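Local coordinates for protein prepilin (PDB 3FHV) that probably assembles as the subunit of the type IVb pilus of Salmonella typhi, and through this domain binds a peptide of the host channel CFTR, at residues Asn67-Gly71 with Thr93-Pro97; Gln72-Asp78 with Phe89-Asn94; Cys101-Thr106 with Ala134-Cys138. Residue numbers count along the deposited sequence, not the author numbering.

Contact 1. Residues Asn67-Gly71 with Thr93-Pro97; sequences NSWGG and TNKVP
Residues N67 to G70 form a type I turn, closed by G70 N to N67 O at 3.1 Å. N67 N to G71 O at 2.8 Å closes the base of the loop. N67 (chi1 p) turns OD1 back to W69 N at 2.9 Å, an Asx turn; G71 N adds a second bond to the same oxygen at 2.8 Å. The loop faces the end of strand 88-96, with G71 CA 4.7 Å from N94 CA and W69 CA 6.9 Å from V96 CA. T93 is extended, and its OG1 accepts from N67 ND2 at 2.9 Å; that hydroxyl also bonds Y14 of helix 8-25. N94 O accepts from the same N67 ND2 at 2.7 Å and meets G71 CA in a CA-H...O contact of 3.3 Å. A CB on G71 would clash with this oxygen. At K95 the chain turns a corner, with phi/psi of 54/40. V96 CG1 lies 4.1 Å from W69 CZ3. P97, the N-cap of helix 98-111, lays its ring over one face of W69 (chi1 m): P97 CG is 3.5 Å from the five-membered ring centroid, a CH-pi contact. This is the hairpin loop between strands 62-66 and 72-78, held against a G1 beta bulge, K95 and V96 facing N148 of strand 148-154.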
loop_
_atom_site.group_PDB
_atom_site.type_symbol
_atom_site.label_atom_id
_atom_site.label_comp_id
_atom_site.label_asym_id
_atom_site.label_seq_id
_atom_site.Cartn_x
_atom_site.Cartn_y
_atom_site.Cartn_z
ATOM N N ASN A 67 -8.326 -12.803 6.363
ATOM C CA ASN A 67 -7.961 -11.870 7.412
ATOM C C ASN A 67 -7.073 -12.541 8.453
ATOM O O ASN A 67 -6.749 -13.732 8.350
ATOM C CB ASN A 67 -9.204 -11.246 8.076
ATOM C CG ASN A 67 -10.139 -12.274 8.708
ATOM O OD1 ASN A 67 -9.702 -13.267 9.288
ATOM N ND2 ASN A 67 -11.443 -12.003 8.630
ATOM N N SER A 68 -6.661 -11.761 9.441
ATOM C CA SER A 68 -5.788 -12.261 10.499
ATOM C C SER A 68 -6.295 -13.481 11.256
ATOM O O SER A 68 -5.502 -14.245 11.812
ATOM C CB SER A 68 -5.510 -11.143 11.501
ATOM O OG SER A 68 -4.769 -10.108 10.888
ATOM N N TRP A 69 -7.608 -13.673 11.280
ATOM C CA TRP A 69 -8.172 -14.788 12.024
ATOM C C TRP A 69 -8.585 -15.991 11.190
ATOM O O TRP A 69 -9.188 -16.929 11.708
ATOM C CB TRP A 69 -9.350 -14.276 12.849
ATOM C CG TRP A 69 -8.936 -13.111 13.696
ATOM C CD1 TRP A 69 -8.301 -13.156 14.904
ATOM C CD2 TRP A 69 -9.045 -11.727 13.352
ATOM N NE1 TRP A 69 -8.004 -11.881 15.335
ATOM C CE2 TRP A 69 -8.449 -10.985 14.400
ATOM C CE3 TRP A 69 -9.586 -11.040 12.260
ATOM C CZ2 TRP A 69 -8.383 -9.590 14.386
ATOM C CZ3 TRP A 69 -9.518 -9.648 12.246
ATOM C CH2 TRP A 69 -8.919 -8.940 13.304
ATOM N N GLY A 70 -8.253 -15.978 9.903
ATOM C CA GLY A 70 -8.625 -17.107 9.064
ATOM C C GLY A 70 -10.005 -16.967 8.438
ATOM O O GLY A 70 -10.516 -17.908 7.845
ATOM N N GLY A 71 -10.624 -15.802 8.598
ATOM C CA GLY A 71 -11.921 -15.563 7.981
ATOM C C GLY A 71 -11.663 -15.037 6.579
ATOM O O GLY A 71 -10.693 -14.308 6.352
ATOM N N THR A 93 -15.362 -8.826 5.311
ATOM C CA THR A 93 -14.392 -9.605 6.077
ATOM C C THR A 93 -15.184 -10.424 7.099
ATOM O O THR A 93 -16.001 -9.881 7.844
ATOM C CB THR A 93 -13.340 -8.693 6.749
ATOM O OG1 THR A 93 -12.411 -9.501 7.485
ATOM C CG2 THR A 93 -14.006 -7.664 7.668
ATOM N N ASN A 94 -14.931 -11.732 7.110
ATOM C CA ASN A 94 -15.651 -12.684 7.960
ATOM C C ASN A 94 -14.980 -13.211 9.228
ATOM O O ASN A 94 -13.756 -13.203 9.360
ATOM C CB ASN A 94 -16.048 -13.892 7.109
ATOM C CG ASN A 94 -16.917 -13.517 5.939
ATOM O OD1 ASN A 94 -18.104 -13.251 6.099
ATOM N ND2 ASN A 94 -16.327 -13.483 4.746
ATOM N N LYS A 95 -15.822 -13.696 10.138
ATOM C CA LYS A 95 -15.393 -14.284 11.398
ATOM C C LYS A 95 -14.477 -13.382 12.210
ATOM O O LYS A 95 -13.507 -13.837 12.820
ATOM C CB LYS A 95 -14.708 -15.633 11.126
ATOM C CG LYS A 95 -15.602 -16.620 10.366
ATOM C CD LYS A 95 -14.983 -18.001 10.313
ATOM C CE LYS A 95 -16.007 -19.061 9.943
ATOM N NZ LYS A 95 -15.416 -20.434 10.023
ATOM N N VAL A 96 -14.792 -12.096 12.223
ATOM C CA VAL A 96 -14.003 -11.133 12.976
ATOM C C VAL A 96 -14.378 -11.231 14.448
ATOM O O VAL A 96 -15.561 -11.207 14.789
ATOM C CB VAL A 96 -14.279 -9.703 12.492
ATOM C CG1 VAL A 96 -13.414 -8.715 13.266
ATOM C CG2 VAL A 96 -14.044 -9.611 10.994
ATOM N N PRO A 97 -13.372 -11.353 15.338
ATOM C CA PRO A 97 -13.589 -11.456 16.791
ATOM C C PRO A 97 -14.235 -10.182 17.314
ATOM O O PRO A 97 -14.117 -9.133 16.689
ATOM C CB PRO A 97 -12.177 -11.663 17.338
ATOM C CG PRO A 97 -11.495 -12.382 16.226
ATOM C CD PRO A 97 -11.967 -11.638 14.999
HETATM O O HOH W 1 -13.167 -19.403 7.611
#

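Contact 2. Residues Gln72-Asp78 with Phe89-Asn94; sequences QIVVAPD and FTITTN
I73, V75, I91 and F89 form the apolar centre of this antiparallel pair. I73 CG2 meets I91 CG2 at 4.1 Å. V75 CG2 lies 4.2 Å from I91 CG1, and V75 CG1 lies 4.0 Å from F89 CD1. F89 is p at chi1, and the end of its side chain leads away from strand 72-78. Strands 72-78 and 89-94 run at 152° between their directions, with axes 4.5 Å apart at closest. I73-T93, V75-I91 and P77-F89 are non-hydrogen-bonded pairs, with CA-CA distances of 4.4, 4.5 and 4.2 Å. V74-T92 and A76-T90 are hydrogen-bonded pairs, with CA-CA distances of 5.3 and 5.4 Å. Their bonds are V74 N to T92 O and T92 N to V74 O, both 2.9 Å, then A76 N to T90 O at 3.0 Å and T90 N to A76 O at 2.8 Å. At one end Q72 O accepts from N94 N at 3.1 Å and from N94 ND2 at 2.9 Å. The other face carries V74, A76, T90 and T92. There one water bonds V74 O, T90 OG1 and T92 OG1, and a second joins T90 OG1 to P77 O. This is a beta hairpin in the middle of the pilin sheet, between strands 62-66 and 148-154. Helix 8-25 covers I73, V75 and F89, and helix 36-45 packs on V75 and P77.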
loop_
_atom_site.group_PDB
_atom_site.type_symbol
_atom_site.label_atom_id
_atom_site.label_comp_id
_atom_site.label_asym_id
_atom_site.label_seq_id
_atom_site.Cartn_x
_atom_site.Cartn_y
_atom_site.Cartn_z
ATOM N N GLN A 72 -12.521 -15.376 5.625
ATOM C CA GLN A 72 -12.293 -14.923 4.257
ATOM C C GLN A 72 -12.600 -13.444 4.031
ATOM O O GLN A 72 -13.506 -12.882 4.650
ATOM C CB GLN A 72 -13.101 -15.784 3.274
ATOM C CG GLN A 72 -12.809 -15.469 1.809
ATOM C CD GLN A 72 -13.405 -16.473 0.837
ATOM O OE1 GLN A 72 -14.369 -17.167 1.152
ATOM N NE2 GLN A 72 -12.840 -16.536 -0.364
ATOM N N ILE A 73 -11.810 -12.815 3.162
ATOM C CA ILE A 73 -12.009 -11.414 2.795
ATOM C C ILE A 73 -12.390 -11.467 1.317
ATOM O O ILE A 73 -11.713 -12.126 0.526
ATOM C CB ILE A 73 -10.708 -10.572 2.916
ATOM C CG1 ILE A 73 -10.232 -10.515 4.371
ATOM C CG2 ILE A 73 -10.964 -9.138 2.402
ATOM C CD1 ILE A 73 -8.866 -9.873 4.532
ATOM N N VAL A 74 -13.475 -10.798 0.952
ATOM C CA VAL A 74 -13.900 -10.772 -0.441
ATOM C C VAL A 74 -14.234 -9.351 -0.897
ATOM O O VAL A 74 -14.968 -8.626 -0.218
ATOM C CB VAL A 74 -15.147 -11.660 -0.676
ATOM C CG1 VAL A 74 -15.506 -11.658 -2.164
ATOM C CG2 VAL A 74 -14.884 -13.085 -0.188
ATOM N N VAL A 75 -13.659 -8.958 -2.030
ATOM C CA VAL A 75 -13.911 -7.654 -2.634
ATOM C C VAL A 75 -14.862 -7.982 -3.769
ATOM O O VAL A 75 -14.525 -8.763 -4.662
ATOM C CB VAL A 75 -12.629 -7.026 -3.215
ATOM C CG1 VAL A 75 -12.962 -5.700 -3.907
ATOM C CG2 VAL A 75 -11.614 -6.791 -2.090
ATOM N N ALA A 76 -16.054 -7.396 -3.738
ATOM C CA ALA A 76 -17.045 -7.703 -4.757
ATOM C C ALA A 76 -17.759 -6.477 -5.308
ATOM O O ALA A 76 -17.941 -5.477 -4.614
ATOM C CB ALA A 76 -18.067 -8.694 -4.194
ATOM N N PRO A 77 -18.175 -6.547 -6.583
ATOM C CA PRO A 77 -18.874 -5.435 -7.223
ATOM C C PRO A 77 -20.237 -5.244 -6.574
ATOM O O PRO A 77 -20.865 -6.209 -6.146
ATOM C CB PRO A 77 -18.985 -5.893 -8.672
ATOM C CG PRO A 77 -19.174 -7.388 -8.521
ATOM C CD PRO A 77 -18.120 -7.723 -7.477
ATOM N N ASP A 78 -20.682 -3.998 -6.490
ATOM C CA ASP A 78 -21.983 -3.702 -5.906
ATOM C C ASP A 78 -22.922 -3.339 -7.048
ATOM O O ASP A 78 -23.012 -2.174 -7.435
ATOM C CB ASP A 78 -21.881 -2.531 -4.924
ATOM C CG ASP A 78 -23.196 -2.243 -4.224
ATOM O OD1 ASP A 78 -24.217 -2.069 -4.925
ATOM O OD2 ASP A 78 -23.211 -2.189 -2.977
ATOM N N PHE A 89 -18.217 -0.975 -4.935
ATOM C CA PHE A 89 -17.836 -2.326 -4.562
ATOM C C PHE A 89 -17.880 -2.400 -3.048
ATOM O O PHE A 89 -18.031 -1.378 -2.375
ATOM C CB PHE A 89 -16.422 -2.649 -5.070
ATOM C CG PHE A 89 -15.346 -1.771 -4.489
ATOM C CD1 PHE A 89 -14.680 -2.132 -3.320
ATOM C CD2 PHE A 89 -15.004 -0.569 -5.109
ATOM C CE1 PHE A 89 -13.687 -1.309 -2.779
ATOM C CE2 PHE A 89 -14.019 0.255 -4.578
ATOM C CZ PHE A 89 -13.358 -0.117 -3.409
ATOM N N THR A 90 -17.771 -3.611 -2.520
ATOM C CA THR A 90 -17.774 -3.820 -1.083
ATOM C C THR A 90 -16.565 -4.660 -0.703
ATOM O O THR A 90 -16.050 -5.426 -1.516
ATOM C CB THR A 90 -19.026 -4.598 -0.599
ATOM O OG1 THR A 90 -19.119 -5.843 -1.308
ATOM C CG2 THR A 90 -20.294 -3.786 -0.813
ATOM N N ILE A 91 -16.097 -4.486 0.530
ATOM C CA ILE A 91 -15.007 -5.301 1.052
ATOM C C ILE A 91 -15.653 -5.956 2.261
ATOM O O ILE A 91 -16.024 -5.273 3.219
ATOM C CB ILE A 91 -13.793 -4.476 1.533
ATOM C CG1 ILE A 91 -13.149 -3.738 0.353
ATOM C CG2 ILE A 91 -12.753 -5.417 2.178
ATOM C CD1 ILE A 91 -11.909 -2.942 0.746
ATOM N N THR A 92 -15.811 -7.271 2.195
ATOM C CA THR A 92 -16.421 -8.033 3.274
ATOM C C THR A 92 -15.341 -8.834 3.981
ATOM O O THR A 92 -14.499 -9.448 3.329
ATOM C CB THR A 92 -17.479 -9.029 2.727
ATOM O OG1 THR A 92 -18.515 -8.304 2.059
ATOM C CG2 THR A 92 -18.096 -9.850 3.865
ATOM N N THR A 93 -15.362 -8.826 5.311
ATOM C CA THR A 93 -14.392 -9.605 6.077
ATOM C C THR A 93 -15.184 -10.424 7.099
ATOM O O THR A 93 -16.001 -9.881 7.844
ATOM C CB THR A 93 -13.340 -8.693 6.749
ATOM O OG1 THR A 93 -12.411 -9.501 7.485
ATOM C CG2 THR A 93 -14.006 -7.664 7.668
ATOM N N ASN A 94 -14.931 -11.732 7.110
ATOM C CA ASN A 94 -15.651 -12.684 7.960
ATOM C C ASN A 94 -14.980 -13.211 9.228
ATOM O O ASN A 94 -13.756 -13.203 9.360
ATOM C CB ASN A 94 -16.048 -13.892 7.109
ATOM C CG ASN A 94 -16.917 -13.517 5.939
ATOM O OD1 ASN A 94 -18.104 -13.251 6.099
ATOM N ND2 ASN A 94 -16.327 -13.483 4.746
HETATM O O HOH W 2 -17.702 -8.101 -0.448
HETATM O O HOH W 3 -21.191 -6.255 -3.203
#

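Contact 3. Residues Cys101-Thr106 with Ala134-Cys138; sequences CVSIST and ASSEC
This is a disulfide-linked contact between two helices, beside strands 148-154 and 116-119. Residues 101-106, near the start of helix 98-111, meet the C-terminal end of helix 131-137. C101 SG and C138 SG are bonded at 2.0 Å with chi3 of -80°. C101 is t at chi1 and C138 is m. C138 is the first residue to leave helical angles, at phi/psi of -77/127, and its N still bonds A134 O at 2.7 Å. The bridge therefore ties the helix end, where the chain changes course, to the flank of the other helix. The CA atoms of C101 and C138 are 6.0 Å apart, and those of V102 and A134 are 5.0 Å apart. Such a close approach suits the small side chain of A134. Its CB points toward helix 98-111 and lies 3.9 Å from V102 CA, 4.0 Å from V102 CG1, 3.3 Å from S105 OG and 4.0 Å from T106 CG2. V102 (chi1 t) also reaches the bridge, with CG2 3.9 Å from C138 SG, and CG2 sits 3.9 Å from S135 CA. The hydroxyls of S105 and T106 bond back to their own helix: S105 OG donates to C101 O at 2.7 Å and T106 OG1 to V102 O at 2.8 Å, both with chi1 p. In type IV pilins such a disulfide delimits the D-region, and C101-C138 is consistent with this. Around it, C101 packs on N148 and L150 of strand 148-154, and I119 of strand 116-119 touches C101, S105 and C138.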
loop_
_atom_site.group_PDB
_atom_site.type_symbol
_atom_site.label_atom_id
_atom_site.label_comp_id
_atom_site.label_asym_id
_atom_site.label_seq_id
_atom_site.Cartn_x
_atom_site.Cartn_y
_atom_site.Cartn_z
ATOM N N CYS A 101 -13.789 -6.393 15.882
ATOM C CA CYS A 101 -14.963 -5.858 15.204
ATOM C C CYS A 101 -15.248 -4.432 15.674
ATOM O O CYS A 101 -15.579 -3.560 14.875
ATOM C CB CYS A 101 -16.165 -6.759 15.484
ATOM S SG CYS A 101 -17.806 -6.198 14.918
ATOM N N VAL A 102 -15.119 -4.195 16.973
ATOM C CA VAL A 102 -15.368 -2.863 17.509
ATOM C C VAL A 102 -14.322 -1.853 17.060
ATOM O O VAL A 102 -14.657 -0.751 16.626
ATOM C CB VAL A 102 -15.401 -2.873 19.048
ATOM C CG1 VAL A 102 -15.545 -1.443 19.569
ATOM C CG2 VAL A 102 -16.565 -3.735 19.533
ATOM N N SER A 103 -13.052 -2.227 17.165
ATOM C CA SER A 103 -11.977 -1.323 16.771
ATOM C C SER A 103 -11.927 -1.074 15.263
ATOM O O SER A 103 -11.669 0.041 14.825
ATOM C CB SER A 103 -10.630 -1.874 17.241
ATOM O OG SER A 103 -10.341 -3.086 16.579
ATOM N N ILE A 104 -12.164 -2.112 14.470
ATOM C CA ILE A 104 -12.131 -1.962 13.025
ATOM C C ILE A 104 -13.321 -1.161 12.493
ATOM O O ILE A 104 -13.151 -0.266 11.657
ATOM C CB ILE A 104 -12.098 -3.334 12.331
ATOM C CG1 ILE A 104 -10.812 -4.082 12.720
ATOM C CG2 ILE A 104 -12.165 -3.156 10.817
ATOM C CD1 ILE A 104 -10.817 -5.555 12.307
ATOM N N SER A 105 -14.522 -1.473 12.969
ATOM C CA SER A 105 -15.693 -0.757 12.492
ATOM C C SER A 105 -15.612 0.725 12.855
ATOM O O SER A 105 -15.885 1.584 12.016
ATOM C CB SER A 105 -16.987 -1.382 13.048
ATOM O OG SER A 105 -17.049 -1.279 14.456
ATOM N N THR A 106 -15.222 1.036 14.090
ATOM C CA THR A 106 -15.125 2.439 14.476
ATOM C C THR A 106 -13.975 3.116 13.746
ATOM O O THR A 106 -14.078 4.277 13.348
ATOM C CB THR A 106 -14.956 2.614 16.002
ATOM O OG1 THR A 106 -13.792 1.911 16.457
ATOM C CG2 THR A 106 -16.187 2.079 16.723
ATOM N N ALA A 134 -20.923 -0.115 17.873
ATOM C CA ALA A 134 -20.149 -1.315 17.590
ATOM C C ALA A 134 -20.176 -2.317 18.739
ATOM O O ALA A 134 -20.420 -3.507 18.521
ATOM C CB ALA A 134 -18.712 -0.941 17.248
ATOM N N SER A 135 -19.930 -1.840 19.959
ATOM C CA SER A 135 -19.925 -2.714 21.135
ATOM C C SER A 135 -21.195 -3.550 21.212
ATOM O O SER A 135 -21.173 -4.720 21.601
ATOM C CB SER A 135 -19.807 -1.888 22.421
ATOM O OG SER A 135 -18.582 -1.181 22.467
ATOM N N SER A 136 -22.309 -2.945 20.838
ATOM C CA SER A 136 -23.581 -3.637 20.900
ATOM C C SER A 136 -23.804 -4.561 19.707
ATOM O O SER A 136 -24.178 -5.725 19.877
ATOM C CB SER A 136 -24.711 -2.607 21.013
ATOM O OG SER A 136 -25.990 -3.220 21.034
ATOM N N GLU A 137 -23.559 -4.058 18.500
ATOM C CA GLU A 137 -23.768 -4.854 17.297
ATOM C C GLU A 137 -22.749 -5.963 17.045
ATOM O O GLU A 137 -23.067 -6.950 16.397
ATOM C CB GLU A 137 -23.846 -3.947 16.074
ATOM C CG GLU A 137 -24.974 -2.937 16.147
ATOM C CD GLU A 137 -25.034 -2.074 14.914
ATOM O OE1 GLU A 137 -24.026 -2.053 14.177
ATOM O OE2 GLU A 137 -26.067 -1.411 14.688
ATOM N N CYS A 138 -21.525 -5.796 17.533
ATOM C CA CYS A 138 -20.505 -6.825 17.362
ATOM C C CYS A 138 -20.829 -7.914 18.372
ATOM O O CYS A 138 -20.959 -7.632 19.554
ATOM C CB CYS A 138 -19.114 -6.271 17.652
ATOM S SG CYS A 138 -18.490 -5.043 16.454
#

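In the fold
Contact 2 lies nearest the middle of the chain, its centre about 4 Å from the chain centre, against about 11 Å for contact 1 and 15 Å for contact 3. Yet contact 3 is the buried one; contacts 1 and 2 are partly buried. Contacts 1 and 2 share T93 and N94 on strand 88-96, so the turn of contact 1 rides on the end of the hairpin of contact 2. Contact 3 follows on helix 98-111. V96 and W69 pack on C101 and I104 there, whereas contacts 2 and 3 do not touch. Contact 2 is a backbone ladder with one apolar face. In contact 1 an asparagine side chain bonds a backbone oxygen and a hydroxyl, beside an aromatic-proline contact. Contact 3 is a covalent bridge beside an alanine-valine contact.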